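PDB 3K25: Slr1438 protein from Synechocystis sp., which is of unknown function but belongs to the aldose 1-epimerase family and so probably binds carbohydrate and may act as a sugar isomerase. Local coordinates for residues A125-A129 and Q155-F159. Residues are numbered along the deposited sequence; the frame is centred on the assembly and turned at random.
Sequences AFPFA and QRMPF
Two phenylalanines of the loop 125-129 reach across to the backbone and side chains of 155-159; the two segments bury 299 Å² against each other, both sides summed. The loop folds tightly at Pro127, the centre of an inverse gamma turn (phi/psi -65/52) closed by the hydrogen bond from Phe128 N to Phe126 O (2.7 Å). Opposite it, Gln155 and Arg156 are extended loop, and the strand starts at Met157 (phi/psi -121/114). Phe128 CA lies 6.2 Å from Met157 CA, the closest CA pair. Phe128 points toward 155-159; with chi1 m, its ring lays one face over Pro158 CD, 3.7 Å from the ring centroid (CH-pi) and 3.3 Å from Phe128 CZ, and, off-centre, over Met157 CA, 4.2 Å from that centroid. Phe128 CE1 comes within 3.0 Å of Arg156 O and 3.7 Å of Gln155 NE2, at the exposed end. The fold is the antiparallel beta architecture of the galactose mutarotase-like clan; here the loop between helix 120-123 and strand 130-139 packs against the beginning of strand 157-168, which is hydrogen-bonded to strand 270-272 (Met157 with Val272, Phe159 with Ala270). Met157 CG lies against the side of the paired rings, touching Phe128 CB (3.5 Å) and Phe126 CZ (3.9 Å); the chain (chi1, chi2 t) then leads away, SE making an oblique Met-aromatic contact 5.4 Å from the Phe126 centroid. Phe126 (chi1 t) leaves sideways, but its ring tip meets Pro158 O edge-on, Phe126 CZ to Pro158 O 3.1 Å. Phe79, Phe93 and Pro69 also touch Phe126; the His81 ring meets that of Phe128, their planes inclined at about 55°.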
loop_
_atom_site.group_PDB
_atom_site.type_symbol
_atom_site.label_atom_id
_atom_site.label_comp_id
_atom_site.label_asym_id
_atom_site.label_seq_id
_atom_site.Cartn_x
_atom_site.Cartn_y
_atom_site.Cartn_z
ATOM N N ALA A 125 -17.880 5.149 10.852
ATOM C CA ALA A 125 -16.765 4.373 11.394
ATOM C C ALA A 125 -15.536 5.257 11.645
ATOM O O ALA A 125 -14.576 4.834 12.305
ATOM C CB ALA A 125 -16.401 3.248 10.421
ATOM N N PHE A 126 -15.586 6.483 11.123
ATOM C CA PHE A 126 -14.489 7.434 11.226
ATOM C C PHE A 126 -15.115 8.817 11.020
ATOM O O PHE A 126 -15.212 9.299 9.889
ATOM C CB PHE A 126 -13.481 7.120 10.117
ATOM C CG PHE A 126 -12.206 7.904 10.201
ATOM C CD1 PHE A 126 -11.357 7.763 11.303
ATOM C CD2 PHE A 126 -11.847 8.781 9.170
ATOM C CE1 PHE A 126 -10.155 8.494 11.377
ATOM C CE2 PHE A 126 -10.654 9.514 9.234
ATOM C CZ PHE A 126 -9.806 9.372 10.339
ATOM N N PRO A 127 -15.534 9.475 12.121
ATOM C CA PRO A 127 -16.173 10.796 12.138
ATOM C C PRO A 127 -15.346 11.993 11.677
ATOM O O PRO A 127 -15.260 12.991 12.390
ATOM C CB PRO A 127 -16.605 10.936 13.592
ATOM C CG PRO A 127 -15.461 10.306 14.311
ATOM C CD PRO A 127 -15.225 9.044 13.503
ATOM N N PHE A 128 -14.743 11.908 10.496
ATOM C CA PHE A 128 -13.956 13.028 9.983
ATOM C C PHE A 128 -14.205 13.216 8.493
ATOM O O PHE A 128 -14.173 12.257 7.722
ATOM C CB PHE A 128 -12.470 12.801 10.253
ATOM C CG PHE A 128 -12.148 12.619 11.704
ATOM C CD1 PHE A 128 -11.976 13.721 12.535
ATOM C CD2 PHE A 128 -12.035 11.343 12.245
ATOM C CE1 PHE A 128 -11.692 13.563 13.888
ATOM C CE2 PHE A 128 -11.751 11.168 13.597
ATOM C CZ PHE A 128 -11.578 12.286 14.425
ATOM N N ALA A 129 -14.454 14.459 8.100
ATOM C CA ALA A 129 -14.734 14.797 6.707
ATOM C C ALA A 129 -13.470 14.789 5.850
ATOM O O ALA A 129 -13.035 15.838 5.349
ATOM C CB ALA A 129 -15.398 16.172 6.642
ATOM N N GLN A 155 -12.840 19.815 12.873
ATOM C CA GLN A 155 -11.948 19.476 13.971
ATOM C C GLN A 155 -10.801 18.592 13.522
ATOM O O GLN A 155 -10.910 17.889 12.519
ATOM C CB GLN A 155 -12.720 18.815 15.112
ATOM C CG GLN A 155 -13.579 17.644 14.708
ATOM C CD GLN A 155 -14.163 16.936 15.916
ATOM O OE1 GLN A 155 -14.726 17.574 16.808
ATOM N NE2 GLN A 155 -14.035 15.611 15.953
ATOM N N ARG A 156 -9.694 18.647 14.260
ATOM C CA ARG A 156 -8.504 17.857 13.952
ATOM C C ARG A 156 -8.854 16.426 13.562
ATOM O O ARG A 156 -9.774 15.818 14.118
ATOM C CB ARG A 156 -7.567 17.808 15.152
ATOM C CG ARG A 156 -7.298 19.139 15.782
ATOM C CD ARG A 156 -6.247 18.985 16.842
ATOM N NE ARG A 156 -4.938 18.709 16.260
ATOM C CZ ARG A 156 -4.154 17.700 16.628
ATOM N NH1 ARG A 156 -4.549 16.858 17.573
ATOM N NH2 ARG A 156 -2.959 17.550 16.070
HETATM N N MSE A 157 -8.100 15.885 12.612
HETATM C CA MSE A 157 -8.345 14.536 12.138
HETATM C C MSE A 157 -7.123 13.655 12.335
HETATM O O MSE A 157 -6.070 13.888 11.744
HETATM C CB MSE A 157 -8.726 14.574 10.660
HETATM C CG MSE A 157 -8.987 13.216 10.044
HETATM SE SE MSE A 157 -9.341 13.352 8.141
HETATM C CE MSE A 157 -7.513 13.648 7.544
ATOM N N PRO A 158 -7.238 12.643 13.199
ATOM C CA PRO A 158 -6.083 11.778 13.400
ATOM C C PRO A 158 -6.174 10.727 12.308
ATOM O O PRO A 158 -7.269 10.430 11.836
ATOM C CB PRO A 158 -6.334 11.210 14.789
ATOM C CG PRO A 158 -7.810 11.036 14.800
ATOM C CD PRO A 158 -8.322 12.307 14.141
ATOM N N PHE A 159 -5.045 10.180 11.882
ATOM C CA PHE A 159 -5.087 9.158 10.844
ATOM C C PHE A 159 -3.756 8.453 10.626
ATOM O O PHE A 159 -2.710 8.865 11.119
ATOM C CB PHE A 159 -5.531 9.762 9.505
ATOM C CG PHE A 159 -4.418 10.430 8.756
ATOM C CD1 PHE A 159 -4.033 11.737 9.070
ATOM C CD2 PHE A 159 -3.695 9.725 7.781
ATOM C CE1 PHE A 159 -2.939 12.337 8.426
ATOM C CE2 PHE A 159 -2.597 10.311 7.132
ATOM C CZ PHE A 159 -2.216 11.620 7.454
#